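NTP_transf_2 domain-containing protein (Capnocytophaga granulosa, PDB 6WT9) synthesises the cyclic dinucleotide 3',3'-c-di-GMP from two molecules of GTP, as the second messenger of a CBASS antiphage defence system. Local coordinates at residues T26-F29 against F30-P34; V340-I343 against Y344-Q348; N277-K280 against N281-L284; N152-L155 against L156-K160; Q298-E301 against L302-S306. All coordinates share one frame; numbering follows the deposited sequence.

Interaction 1. Residues T26-F29 against F30-P34; sequences TTKF and FSDNP
Phe29 turns the edge of its ring onto a face of Phe30: the centroids are 5.2 Å apart, the planes stand at 81°, and Phe29 CD2 lies over the centre of the Phe30 ring. This T-shaped pair joins consecutive residues, which works because Phe29 holds CG anti to its N (chi1 174°) whereas Phe30 holds CG beside its N. At the edge of the Phe30 ring, and in its plane, comes Thr26 from one turn earlier, with CG2 3.7 Å from Phe30 CE2. Lys28 bends through its last two torsions to bring NZ 3.5 Å from Asp32 OD2, a long and weak salt bridge. Where the helix ends, Asn33 leaves helical backbone angles and folds its amide back, so that ND2 donates to Phe29 O at 3.0 Å (N-H...O 155°); Asn33 N adds a weak bond to that oxygen. Further out, Lys288 NZ binds Asn33 OD1, Phe10 of helix 6-17 packs on both rings, and Leu47 of helix 40-49 packs on Phe29. The chemistry implies a terminus closed by a side-chain amide, while the long Lys28-Asp32 pair would be expected to compensate the carboxylate weakly.

Interaction 2. Residues V340-I343 against Y344-Q348; sequences VKII and YSNLQ
Tyr344 N, Ser345 N and Asn346 N donate in turn to Val340 O, Lys341 O and Ile342 O at 2.8 to 3.1 Å, the successive i to i-4 bonds of an alpha-helix. Ile342 O has a second donor, Ser345 OG at 2.8 Å, which arrives on the same face of the carbonyl plane as Asn346 N but at a much more bent C=O...donor angle of 118°. A chi1 of 66°, with OG between the serine's N and carbonyl carbon, lets the hydroxyl reach this oxygen. Asn346 lies alongside Ile342, both pointing the same way, with ND2 3.7 Å from Ile342 CG2. That amide nitrogen is poorly angled toward Ile342 O, and it bonds instead to Tyr6 OH. Closer to the C-terminus, Gln348 curls back so that NE2 meets Ser345 O at 3.3 Å, in the carbonyl plane on a lone pair, while Tyr344 O accepts from both Leu347 N and Gln348 N. Ile343 and Leu347 face the interior, against helices 245-259, 40-49 and 291-304, and the Tyr344 ring meets that of Tyr296. The arrangement is that of the last turns of an amphipathic helix: one flank is packed into an all-helical bundle, and a serine hydroxyl supplements the main-chain bonding on the other.

Interaction 3. Residues N277-K280 against N281-L284; sequences NIEK and NKYL
Lys282 N bonds to Glu279 O and Tyr283 N to Lys280 O, both at 3.1 Å, so the chain makes two overlapping i to i-3 turns without becoming a regular helix. Both donors stand well above the acceptor's carbonyl plane, by 53° and 50°, and Lys280, Asn281 and Lys282 have the backbone angles of successive type I turns. Across the first turn, Glu279 and Lys282 form a salt bridge, with NZ 2.8 Å from OE1. The glutamate chain runs extended beyond CG, while the lysine kinks at its final torsion to reach it. A water 2.9 Å from Lys282 NZ also takes the N-H of Glu279, tying the ammonium group to the backbone of its own partner. Asn281 runs beside Glu279 in the same direction, with the amide and carboxylate planes 59° apart.

Tyr283 supplies the apolar half. Its CD1 lies 3.6 Å from Ile278 CG2, and Lys280 O sits over one ring face, offset toward the rim. At the far end Tyr283 OH is 2.6 Å from a second water, which also lies within bonding distance of Ile278 O, so the water links the phenol to the carbonyl of the residue before the turn.

The segment belongs to the connection from helix 268-276 to helix 291-304. Tyr283 is buried among Leu291 and Ile294 of helix 291-304, Leu246 and Met249 of helix 245-259, and Arg238 of helix 228-241. Lys280 reaches across to a salt bridge with Glu241, the last residue of that helix.

Interaction 4. Residues N152-L155 against L156-K160; sequences NNRL and LSEQK
Leu156 leans back along the helix onto Asn152: its CB and CG meet the Asn152 carbonyl oxygen and its CD1 the side-chain amide. CB is 3.4 Å from Asn152 O, the carbonyl that also accepts Leu156 N in a nearly straight bond of 2.8 Å. CG comes 3.3 Å from the same oxygen, because a chi1 of -72° sets it beside the backbone N and thus on the side of the preceding turn. At the tip, CD1 rests on the amide of Asn152, 3.3 Å from ND2 and 3.5 Å from OD1. The methyl touches the amide by van der Waals contact.

On the adjoining face of the helix, Ser157 grips Asn153 O twice. Ser157 N donates at 2.9 Å and OG at 2.6 Å, the two coming from opposite faces of the carbonyl plane. The hydroxyl of this buried serine is thereby satisfied within its own helix. Farther round, Arg154 bends toward Glu158 in an i, i+4 salt bridge; the two charged ends are modelled too close, so the exact geometry is doubtful. Lys217 NZ is a further salt-bridge partner of Glu158.

Helix 147-164 lies against the mixed sheet of the nucleotidyltransferase domain. Arg154 and Ser157 pack on Ile176 of strand 176-180 and Ile191 of strand 185-194. Ser157 also touches Leu71 at the end of helix 54-71, while Leu156 covers Ile74 and Leu75 in the loop beyond it.

Interaction 5. Residues Q298-E301 against L302-S306; sequences QLNE and LVSNS
Gln298 and Leu302 open a one-turn contact along the end of helix 291-304, where the chain finishes one helix and immediately starts helix 306-310. Leu302 N donates to Gln298 O at 3.0 Å, and the side chains follow the same i, i+4 spacing: Leu302 CD1 lies 3.7 Å from Gln298 NE2. The glutamine gets there by a bend at its second torsion (chi2 76°), which folds the amide alongside the helix. Its polar atoms are engaged elsewhere, NE2 with Asn277 OD1 and OE1 with Lys308 NZ in a weak bond.

Two residues further on, Ser304 holds Asn300 O with two donors, N at 2.9 Å and OG at 2.8 Å. They approach from opposite faces of the carbonyl plane, and OG, set anti to its own carbonyl carbon, is about 36° out of that plane. The hydroxyl thus adds a second donor to a carbonyl near the helix end. Between these two pairs Val303 presses CG2 to 3.2 Å from Leu299 O, whose hydrogen-bond donor is Val303 N. Buried Leu299 meanwhile packs on Leu336 and Leu337 of helix 327-347, and Leu302 on Leu333 of the same helix.

Asn305 is where one helix passes into the next. Its N still bonds to Glu301 O at 3.1 Å, as in the helix behind it, but its backbone leaves helical angles and OD1 accepts from Asn307 N. The arrangement is a helix-to-helix junction in which the first residue beyond one helix serves as the asparagine N-cap of the next.

Along the chain the order is interaction 1, 4, 3, 5, 2. Interaction 4 stands apart, with its centre about 45 to 50 Å from the others, on helix 147-164 beside the mixed sheet of the nucleotidyltransferase domain. Interactions 2, 3 and 5 cluster in the helical part: the centres of 3 and 5 are about 16 Å apart, joined through Gln298, on which Ile278 also packs, and those of 2 and 5 are about 17 Å apart, meeting where Val340 packs on Leu299. Interaction 1, from the N-terminal helices, lies about 23 Å from interaction 2 between centres, and both pack against helix 40-49. N-terminal and C-terminal segments thus share one helical body, distinct from the sheet-bearing side.

Interaction 1. Residues T26-F29 against F30-P34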
loop_
_atom_site.group_PDB
_atom_site.type_symbol
_atom_site.label_atom_id
_atom_site.label_comp_id
_atom_site.label_asym_id
_atom_site.label_seq_id
_atom_site.Cartn_x
_atom_site.Cartn_y
_atom_site.Cartn_z
ATOM N N THR A 26 -17.119 2.057 14.132
ATOM C CA THR A 26 -16.615 1.900 15.492
ATOM C C THR A 26 -17.367 0.806 16.238
ATOM O O THR A 26 -16.764 0.034 16.993
ATOM C CB THR A 26 -16.716 3.230 16.241
ATOM O OG1 THR A 26 -16.082 4.259 15.471
ATOM C CG2 THR A 26 -16.037 3.130 17.600
ATOM N N THR A 27 -18.683 0.718 16.033
ATOM C CA THR A 27 -19.467 -0.311 16.705
ATOM C C THR A 27 -19.098 -1.703 16.209
ATOM O O THR A 27 -18.951 -2.635 17.009
ATOM C CB THR A 27 -20.959 -0.041 16.512
ATOM O OG1 THR A 27 -21.302 1.196 17.149
ATOM C CG2 THR A 27 -21.794 -1.161 17.117
ATOM N N LYS A 28 -18.932 -1.866 14.894
ATOM C CA LYS A 28 -18.516 -3.161 14.366
ATOM C C LYS A 28 -17.134 -3.553 14.874
ATOM O O LYS A 28 -16.858 -4.743 15.063
ATOM C CB LYS A 28 -18.547 -3.138 12.835
ATOM C CG LYS A 28 -17.749 -4.252 12.168
ATOM C CD LYS A 28 -18.116 -4.420 10.704
ATOM C CE LYS A 28 -19.376 -5.255 10.549
ATOM N NZ LYS A 28 -19.211 -6.612 11.143
ATOM N N PHE A 29 -16.264 -2.573 15.119
ATOM C CA PHE A 29 -14.926 -2.869 15.622
ATOM C C PHE A 29 -14.988 -3.501 17.008
ATOM O O PHE A 29 -14.440 -4.586 17.237
ATOM C CB PHE A 29 -14.084 -1.592 15.644
ATOM C CG PHE A 29 -12.738 -1.766 16.287
ATOM C CD1 PHE A 29 -11.696 -2.362 15.597
ATOM C CD2 PHE A 29 -12.513 -1.327 17.581
ATOM C CE1 PHE A 29 -10.454 -2.523 16.188
ATOM C CE2 PHE A 29 -11.276 -1.484 18.178
ATOM C CZ PHE A 29 -10.245 -2.082 17.478
ATOM N N PHE A 30 -15.654 -2.832 17.951
ATOM C CA PHE A 30 -15.755 -3.372 19.303
ATOM C C PHE A 30 -16.627 -4.619 19.347
ATOM O O PHE A 30 -16.412 -5.494 20.193
ATOM C CB PHE A 30 -16.291 -2.309 20.261
ATOM C CG PHE A 30 -15.300 -1.225 20.576
ATOM C CD1 PHE A 30 -14.258 -1.459 21.457
ATOM C CD2 PHE A 30 -15.411 0.028 19.998
ATOM C CE1 PHE A 30 -13.343 -0.468 21.752
ATOM C CE2 PHE A 30 -14.499 1.024 20.288
ATOM C CZ PHE A 30 -13.462 0.775 21.166
ATOM N N SER A 31 -17.611 -4.720 18.451
ATOM C CA SER A 31 -18.416 -5.934 18.379
ATOM C C SER A 31 -17.583 -7.117 17.903
ATOM O O SER A 31 -17.679 -8.216 18.463
ATOM C CB SER A 31 -19.614 -5.716 17.457
ATOM O OG SER A 31 -20.329 -6.924 17.254
ATOM N N ASP A 32 -16.760 -6.913 16.872
ATOM C CA ASP A 32 -15.919 -7.988 16.361
ATOM C C ASP A 32 -14.744 -8.298 17.278
ATOM O O ASP A 32 -14.132 -9.363 17.139
ATOM C CB ASP A 32 -15.397 -7.637 14.967
ATOM C CG ASP A 32 -16.495 -7.597 13.922
ATOM O OD1 ASP A 32 -17.666 -7.862 14.273
ATOM O OD2 ASP A 32 -16.186 -7.299 12.750
ATOM N N ASN A 33 -14.406 -7.399 18.199
ATOM C CA ASN A 33 -13.254 -7.572 19.086
ATOM C C ASN A 33 -13.635 -7.160 20.498
ATOM O O ASN A 33 -13.121 -6.170 21.037
ATOM C CB ASN A 33 -12.057 -6.761 18.583
ATOM C CG ASN A 33 -11.674 -7.107 17.159
ATOM O OD1 ASN A 33 -10.958 -8.080 16.917
ATOM N ND2 ASN A 33 -12.142 -6.305 16.207
ATOM N N PRO A 34 -14.530 -7.910 21.148
ATOM C CA PRO A 34 -14.946 -7.538 22.509
ATOM C C PRO A 34 -13.837 -7.651 23.543
ATOM O O PRO A 34 -14.011 -7.152 24.663
ATOM C CB PRO A 34 -16.081 -8.523 22.812
ATOM C CG PRO A 34 -15.759 -9.718 21.982
ATOM C CD PRO A 34 -15.138 -9.182 20.714
#

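Interaction 2. Residues V340-I343 against Y344-Q348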
loop_
_atom_site.group_PDB
_atom_site.type_symbol
_atom_site.label_atom_id
_atom_site.label_comp_id
_atom_site.label_asym_id
_atom_site.label_seq_id
_atom_site.Cartn_x
_atom_site.Cartn_y
_atom_site.Cartn_z
ATOM N N VAL A 340 8.436 -2.489 16.959
ATOM C CA VAL A 340 7.815 -3.792 17.176
ATOM C C VAL A 340 8.233 -4.359 18.527
ATOM O O VAL A 340 7.411 -4.923 19.260
ATOM C CB VAL A 340 8.169 -4.751 16.027
ATOM C CG1 VAL A 340 7.586 -6.134 16.288
ATOM C CG2 VAL A 340 7.665 -4.196 14.704
ATOM N N LYS A 341 9.513 -4.211 18.877
ATOM C CA LYS A 341 9.995 -4.674 20.173
ATOM C C LYS A 341 9.252 -3.992 21.315
ATOM O O LYS A 341 8.929 -4.631 22.325
ATOM C CB LYS A 341 11.503 -4.428 20.279
ATOM C CG LYS A 341 12.105 -4.738 21.635
ATOM C CD LYS A 341 13.579 -4.361 21.679
ATOM C CE LYS A 341 14.458 -5.436 21.057
ATOM N NZ LYS A 341 14.560 -6.642 21.930
ATOM N N ILE A 342 8.958 -2.698 21.167
ATOM C CA ILE A 342 8.230 -1.974 22.207
ATOM C C ILE A 342 6.810 -2.509 22.337
ATOM O O ILE A 342 6.330 -2.776 23.445
ATOM C CB ILE A 342 8.237 -0.463 21.914
ATOM C CG1 ILE A 342 9.645 0.109 22.086
ATOM C CG2 ILE A 342 7.245 0.260 22.815
ATOM C CD1 ILE A 342 9.744 1.587 21.764
ATOM N N ILE A 343 6.114 -2.666 21.208
ATOM C CA ILE A 343 4.753 -3.201 21.239
ATOM C C ILE A 343 4.750 -4.601 21.838
ATOM O O ILE A 343 3.939 -4.919 22.716
ATOM C CB ILE A 343 4.140 -3.203 19.827
ATOM C CG1 ILE A 343 4.149 -1.795 19.226
ATOM C CG2 ILE A 343 2.726 -3.764 19.870
ATOM C CD1 ILE A 343 3.219 -0.836 19.918
ATOM N N TYR A 344 5.658 -5.458 21.361
ATOM C CA TYR A 344 5.740 -6.834 21.839
ATOM C C TYR A 344 5.926 -6.881 23.351
ATOM O O TYR A 344 5.255 -7.651 24.047
ATOM C CB TYR A 344 6.888 -7.547 21.114
ATOM C CG TYR A 344 7.085 -9.019 21.432
ATOM C CD1 TYR A 344 6.125 -9.755 22.115
ATOM C CD2 TYR A 344 8.245 -9.670 21.039
ATOM C CE1 TYR A 344 6.321 -11.091 22.403
ATOM C CE2 TYR A 344 8.447 -11.006 21.318
ATOM C CZ TYR A 344 7.482 -11.713 21.999
ATOM O OH TYR A 344 7.682 -13.045 22.278
ATOM N N SER A 345 6.827 -6.051 23.879
ATOM C CA SER A 345 7.097 -6.073 25.312
ATOM C C SER A 345 5.872 -5.645 26.114
ATOM O O SER A 345 5.590 -6.208 27.179
ATOM C CB SER A 345 8.294 -5.177 25.630
ATOM O OG SER A 345 8.003 -3.818 25.371
ATOM N N ASN A 346 5.127 -4.658 25.616
ATOM C CA ASN A 346 3.908 -4.217 26.285
ATOM C C ASN A 346 2.747 -5.184 26.098
ATOM O O ASN A 346 1.729 -5.042 26.783
ATOM C CB ASN A 346 3.496 -2.829 25.778
ATOM C CG ASN A 346 4.577 -1.786 25.981
ATOM O OD1 ASN A 346 5.451 -1.939 26.834
ATOM N ND2 ASN A 346 4.523 -0.714 25.197
ATOM N N LEU A 347 2.878 -6.161 25.203
ATOM C CA LEU A 347 1.794 -7.074 24.859
ATOM C C LEU A 347 1.941 -8.458 25.476
ATOM O O LEU A 347 0.928 -9.125 25.717
ATOM C CB LEU A 347 1.703 -7.214 23.334
ATOM C CG LEU A 347 0.808 -8.297 22.729
ATOM C CD1 LEU A 347 -0.661 -7.991 22.984
ATOM C CD2 LEU A 347 1.079 -8.448 21.244
ATOM N N GLN A 348 3.172 -8.897 25.757
ATOM C CA GLN A 348 3.417 -10.290 26.123
ATOM C C GLN A 348 2.662 -10.724 27.375
ATOM O O GLN A 348 2.414 -11.923 27.546
ATOM C CB GLN A 348 4.918 -10.523 26.308
ATOM C CG GLN A 348 5.591 -9.565 27.281
ATOM C CD GLN A 348 7.104 -9.685 27.263
ATOM O OE1 GLN A 348 7.652 -10.732 26.914
ATOM N NE2 GLN A 348 7.789 -8.608 27.633
#

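Interaction 3. Residues N277-K280 against N281-L284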
loop_
_atom_site.group_PDB
_atom_site.type_symbol
_atom_site.label_atom_id
_atom_site.label_comp_id
_atom_site.label_asym_id
_atom_site.label_seq_id
_atom_site.Cartn_x
_atom_site.Cartn_y
_atom_site.Cartn_z
ATOM N N ASN A 277 7.756 -12.220 2.791
ATOM C CA ASN A 277 8.864 -13.156 2.930
ATOM C C ASN A 277 8.652 -14.150 4.066
ATOM O O ASN A 277 9.279 -15.216 4.062
ATOM C CB ASN A 277 10.168 -12.385 3.142
ATOM C CG ASN A 277 11.369 -13.296 3.301
ATOM O OD1 ASN A 277 11.750 -13.645 4.417
ATOM N ND2 ASN A 277 11.974 -13.685 2.183
ATOM N N ILE A 278 7.784 -13.837 5.028
ATOM C CA ILE A 278 7.554 -14.734 6.155
ATOM C C ILE A 278 6.869 -16.004 5.667
ATOM O O ILE A 278 5.861 -15.950 4.949
ATOM C CB ILE A 278 6.718 -14.038 7.239
ATOM C CG1 ILE A 278 7.414 -12.760 7.709
ATOM C CG2 ILE A 278 6.470 -14.988 8.408
ATOM C CD1 ILE A 278 6.588 -11.936 8.676
ATOM N N GLU A 279 7.411 -17.153 6.062
ATOM C CA GLU A 279 6.846 -18.430 5.648
ATOM C C GLU A 279 5.454 -18.621 6.240
ATOM O O GLU A 279 5.198 -18.273 7.396
ATOM C CB GLU A 279 7.764 -19.577 6.071
ATOM C CG GLU A 279 9.131 -19.542 5.400
ATOM C CD GLU A 279 10.046 -20.662 5.864
ATOM O OE1 GLU A 279 9.625 -21.461 6.727
ATOM O OE2 GLU A 279 11.188 -20.742 5.365
ATOM N N LYS A 280 4.550 -19.177 5.428
ATOM C CA LYS A 280 3.156 -19.320 5.840
ATOM C C LYS A 280 3.025 -20.176 7.093
ATOM O O LYS A 280 2.213 -19.875 7.975
ATOM C CB LYS A 280 2.335 -19.928 4.704
ATOM C CG LYS A 280 2.215 -19.060 3.466
ATOM C CD LYS A 280 1.838 -19.904 2.260
ATOM C CE LYS A 280 0.697 -20.856 2.588
ATOM N NZ LYS A 280 0.402 -21.783 1.460
ATOM N N ASN A 281 3.814 -21.250 7.188
ATOM C CA ASN A 281 3.690 -22.186 8.300
ATOM C C ASN A 281 4.054 -21.572 9.645
ATOM O O ASN A 281 3.788 -22.195 10.678
ATOM C CB ASN A 281 4.559 -23.420 8.049
ATOM C CG ASN A 281 6.025 -23.078 7.878
ATOM O OD1 ASN A 281 6.760 -22.930 8.855
ATOM N ND2 ASN A 281 6.459 -22.951 6.631
ATOM N N LYS A 282 4.648 -20.379 9.666
ATOM C CA LYS A 282 4.988 -19.748 10.934
ATOM C C LYS A 282 3.823 -18.988 11.552
ATOM O O LYS A 282 3.819 -18.776 12.769
ATOM C CB LYS A 282 6.178 -18.805 10.752
ATOM C CG LYS A 282 7.491 -19.508 10.465
ATOM C CD LYS A 282 8.650 -18.531 10.530
ATOM C CE LYS A 282 9.983 -19.240 10.371
ATOM N NZ LYS A 282 10.116 -19.885 9.037
ATOM N N TYR A 283 2.834 -18.575 10.752
ATOM C CA TYR A 283 1.712 -17.816 11.294
ATOM C C TYR A 283 0.366 -18.321 10.785
ATOM O O TYR A 283 -0.616 -17.571 10.824
ATOM C CB TYR A 283 1.858 -16.316 10.979
ATOM C CG TYR A 283 1.851 -15.952 9.507
ATOM C CD1 TYR A 283 3.010 -16.031 8.743
ATOM C CD2 TYR A 283 0.690 -15.503 8.889
ATOM C CE1 TYR A 283 3.007 -15.688 7.398
ATOM C CE2 TYR A 283 0.677 -15.160 7.548
ATOM C CZ TYR A 283 1.837 -15.253 6.809
ATOM O OH TYR A 283 1.829 -14.913 5.475
ATOM N N LEU A 284 0.294 -19.578 10.333
ATOM C CA LEU A 284 -0.928 -20.105 9.726
ATOM C C LEU A 284 -2.119 -19.977 10.668
ATOM O O LEU A 284 -3.198 -19.531 10.263
ATOM C CB LEU A 284 -0.711 -21.568 9.323
ATOM C CG LEU A 284 -1.440 -22.161 8.111
ATOM C CD1 LEU A 284 -1.010 -23.607 7.912
ATOM C CD2 LEU A 284 -2.958 -22.070 8.218
HETATM O O HOH W 1 4.043 -14.377 4.305
HETATM O O HOH W 2 10.174 -17.220 7.859
#

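Interaction 4. Residues N152-L155 against L156-K160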
loop_
_atom_site.group_PDB
_atom_site.type_symbol
_atom_site.label_atom_id
_atom_site.label_comp_id
_atom_site.label_asym_id
_atom_site.label_seq_id
_atom_site.Cartn_x
_atom_site.Cartn_y
_atom_site.Cartn_z
ATOM N N ASN A 152 1.649 11.624 -26.227
ATOM C CA ASN A 152 0.330 12.116 -26.615
ATOM C C ASN A 152 -0.701 11.848 -25.524
ATOM O O ASN A 152 -1.485 12.735 -25.162
ATOM C CB ASN A 152 -0.094 11.474 -27.939
ATOM C CG ASN A 152 -1.516 11.831 -28.336
ATOM O OD1 ASN A 152 -1.822 12.991 -28.612
ATOM N ND2 ASN A 152 -2.387 10.829 -28.381
ATOM N N ASN A 153 -0.713 10.626 -24.985
ATOM C CA ASN A 153 -1.650 10.295 -23.915
ATOM C C ASN A 153 -1.416 11.147 -22.676
ATOM O O ASN A 153 -2.373 11.493 -21.975
ATOM C CB ASN A 153 -1.549 8.811 -23.562
ATOM C CG ASN A 153 -2.145 7.917 -24.629
ATOM O OD1 ASN A 153 -2.975 8.355 -25.427
ATOM N ND2 ASN A 153 -1.729 6.655 -24.648
ATOM N N ARG A 154 -0.160 11.495 -22.392
ATOM C CA ARG A 154 0.130 12.348 -21.243
ATOM C C ARG A 154 -0.398 13.761 -21.463
ATOM O O ARG A 154 -1.013 14.350 -20.568
ATOM C CB ARG A 154 1.636 12.367 -20.974
ATOM C CG ARG A 154 2.068 13.308 -19.858
ATOM C CD ARG A 154 1.386 12.964 -18.545
ATOM N NE ARG A 154 2.232 13.253 -17.390
ATOM C CZ ARG A 154 2.214 14.396 -16.711
ATOM N NH1 ARG A 154 1.392 15.369 -17.070
ATOM N NH2 ARG A 154 3.019 14.566 -15.673
ATOM N N LEU A 155 -0.172 14.318 -22.657
ATOM C CA LEU A 155 -0.656 15.664 -22.948
ATOM C C LEU A 155 -2.179 15.706 -23.024
ATOM O O LEU A 155 -2.802 16.664 -22.555
ATOM C CB LEU A 155 -0.038 16.172 -24.251
ATOM C CG LEU A 155 1.464 16.464 -24.219
ATOM C CD1 LEU A 155 1.975 16.786 -25.614
ATOM C CD2 LEU A 155 1.769 17.605 -23.259
ATOM N N LEU A 156 -2.796 14.677 -23.611
ATOM C CA LEU A 156 -4.253 14.651 -23.696
ATOM C C LEU A 156 -4.882 14.465 -22.322
ATOM O O LEU A 156 -5.940 15.039 -22.036
ATOM C CB LEU A 156 -4.708 13.545 -24.648
ATOM C CG LEU A 156 -4.466 13.777 -26.141
ATOM C CD1 LEU A 156 -4.867 12.550 -26.944
ATOM C CD2 LEU A 156 -5.225 15.003 -26.623
ATOM N N SER A 157 -4.252 13.661 -21.463
ATOM C CA SER A 157 -4.748 13.512 -20.101
ATOM C C SER A 157 -4.644 14.825 -19.335
ATOM O O SER A 157 -5.523 15.149 -18.530
ATOM C CB SER A 157 -3.984 12.402 -19.378
ATOM O OG SER A 157 -4.109 11.167 -20.064
ATOM N N GLU A 158 -3.579 15.595 -19.576
ATOM C CA GLU A 158 -3.443 16.898 -18.931
ATOM C C GLU A 158 -4.586 17.826 -19.318
ATOM O O GLU A 158 -5.180 18.490 -18.463
ATOM C CB GLU A 158 -2.105 17.536 -19.302
ATOM C CG GLU A 158 -0.901 16.891 -18.661
ATOM C CD GLU A 158 0.398 17.546 -19.085
ATOM O OE1 GLU A 158 0.346 18.535 -19.847
ATOM O OE2 GLU A 158 1.472 17.073 -18.657
ATOM N N GLN A 159 -4.908 17.881 -20.612
ATOM C CA GLN A 159 -5.928 18.808 -21.088
ATOM C C GLN A 159 -7.294 18.467 -20.510
ATOM O O GLN A 159 -7.994 19.339 -19.981
ATOM C CB GLN A 159 -5.968 18.794 -22.616
ATOM C CG GLN A 159 -7.011 19.719 -23.218
ATOM C CD GLN A 159 -6.974 19.723 -24.735
ATOM O OE1 GLN A 159 -6.100 19.108 -25.348
ATOM N NE2 GLN A 159 -7.926 20.419 -25.348
ATOM N N LYS A 160 -7.689 17.196 -20.597
ATOM C CA LYS A 160 -9.002 16.785 -20.110
ATOM C C LYS A 160 -9.109 16.948 -18.597
ATOM O O LYS A 160 -10.075 17.532 -18.093
ATOM C CB LYS A 160 -9.281 15.338 -20.520
ATOM C CG LYS A 160 -10.354 14.644 -19.693
ATOM C CD LYS A 160 -11.729 15.251 -19.924
ATOM C CE LYS A 160 -12.194 15.052 -21.357
ATOM N NZ LYS A 160 -13.577 15.575 -21.552
#

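Interaction 5. Residues Q298-E301 against L302-S306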
loop_
_atom_site.group_PDB
_atom_site.type_symbol
_atom_site.label_atom_id
_atom_site.label_comp_id
_atom_site.label_asym_id
_atom_site.label_seq_id
_atom_site.Cartn_x
_atom_site.Cartn_y
_atom_site.Cartn_z
ATOM N N GLN A 298 10.828 -11.998 12.558
ATOM C CA GLN A 298 11.239 -11.727 11.185
ATOM C C GLN A 298 12.151 -10.508 11.113
ATOM O O GLN A 298 13.215 -10.550 10.484
ATOM C CB GLN A 298 10.010 -11.534 10.298
ATOM C CG GLN A 298 10.312 -10.925 8.929
ATOM C CD GLN A 298 10.942 -11.912 7.957
ATOM O OE1 GLN A 298 11.246 -13.051 8.312
ATOM N NE2 GLN A 298 11.132 -11.477 6.716
ATOM N N LEU A 299 11.749 -9.408 11.754
ATOM C CA LEU A 299 12.560 -8.195 11.709
ATOM C C LEU A 299 13.893 -8.394 12.420
ATOM O O LEU A 299 14.930 -7.913 11.952
ATOM C CB LEU A 299 11.792 -7.024 12.322
ATOM C CG LEU A 299 10.953 -6.159 11.375
ATOM C CD1 LEU A 299 9.944 -6.987 10.595
ATOM C CD2 LEU A 299 10.250 -5.059 12.155
ATOM N N ASN A 300 13.887 -9.105 13.549
ATOM C CA ASN A 300 15.137 -9.374 14.250
ATOM C C ASN A 300 16.055 -10.256 13.412
ATOM O O ASN A 300 17.272 -10.050 13.383
ATOM C CB ASN A 300 14.848 -10.023 15.604
ATOM C CG ASN A 300 16.043 -9.990 16.533
ATOM O OD1 ASN A 300 16.971 -9.205 16.344
ATOM N ND2 ASN A 300 16.026 -10.842 17.549
ATOM N N GLU A 301 15.484 -11.238 12.710
ATOM C CA GLU A 301 16.297 -12.117 11.878
ATOM C C GLU A 301 16.884 -11.379 10.682
ATOM O O GLU A 301 18.001 -11.687 10.255
ATOM C CB GLU A 301 15.468 -13.314 11.412
ATOM C CG GLU A 301 16.276 -14.389 10.704
ATOM C CD GLU A 301 15.446 -15.610 10.357
ATOM O OE1 GLU A 301 14.224 -15.598 10.618
ATOM O OE2 GLU A 301 16.019 -16.585 9.825
ATOM N N LEU A 302 16.153 -10.407 10.128
ATOM C CA LEU A 302 16.694 -9.616 9.026
ATOM C C LEU A 302 17.862 -8.754 9.487
ATOM O O LEU A 302 18.878 -8.648 8.790
ATOM C CB LEU A 302 15.597 -8.747 8.413
ATOM C CG LEU A 302 14.536 -9.454 7.565
ATOM C CD1 LEU A 302 13.338 -8.545 7.337
ATOM C CD2 LEU A 302 15.126 -9.899 6.235
ATOM N N VAL A 303 17.738 -8.128 10.660
ATOM C CA VAL A 303 18.817 -7.288 11.170
ATOM C C VAL A 303 20.012 -8.135 11.593
ATOM O O VAL A 303 21.163 -7.691 11.496
ATOM C CB VAL A 303 18.297 -6.415 12.328
ATOM C CG1 VAL A 303 19.411 -5.553 12.904
ATOM C CG2 VAL A 303 17.141 -5.548 11.854
ATOM N N SER A 304 19.772 -9.366 12.048
ATOM C CA SER A 304 20.858 -10.201 12.560
ATOM C C SER A 304 21.649 -10.848 11.427
ATOM O O SER A 304 22.816 -10.514 11.198
ATOM C CB SER A 304 20.298 -11.266 13.510
ATOM O OG SER A 304 19.694 -10.671 14.644
ATOM N N ASN A 305 21.026 -11.783 10.715
ATOM C CA ASN A 305 21.704 -12.531 9.664
ATOM C C ASN A 305 21.867 -11.650 8.431
ATOM O O ASN A 305 20.880 -11.144 7.886
ATOM C CB ASN A 305 20.922 -13.799 9.330
ATOM C CG ASN A 305 21.722 -14.780 8.495
ATOM O OD1 ASN A 305 22.610 -14.393 7.735
ATOM N ND2 ASN A 305 21.406 -16.062 8.630
ATOM N N SER A 306 23.114 -11.474 7.985
ATOM C CA SER A 306 23.377 -10.618 6.833
ATOM C C SER A 306 22.890 -11.247 5.535
ATOM O O SER A 306 22.494 -10.527 4.614
ATOM C CB SER A 306 24.870 -10.304 6.737
ATOM O OG SER A 306 25.614 -11.468 6.421
#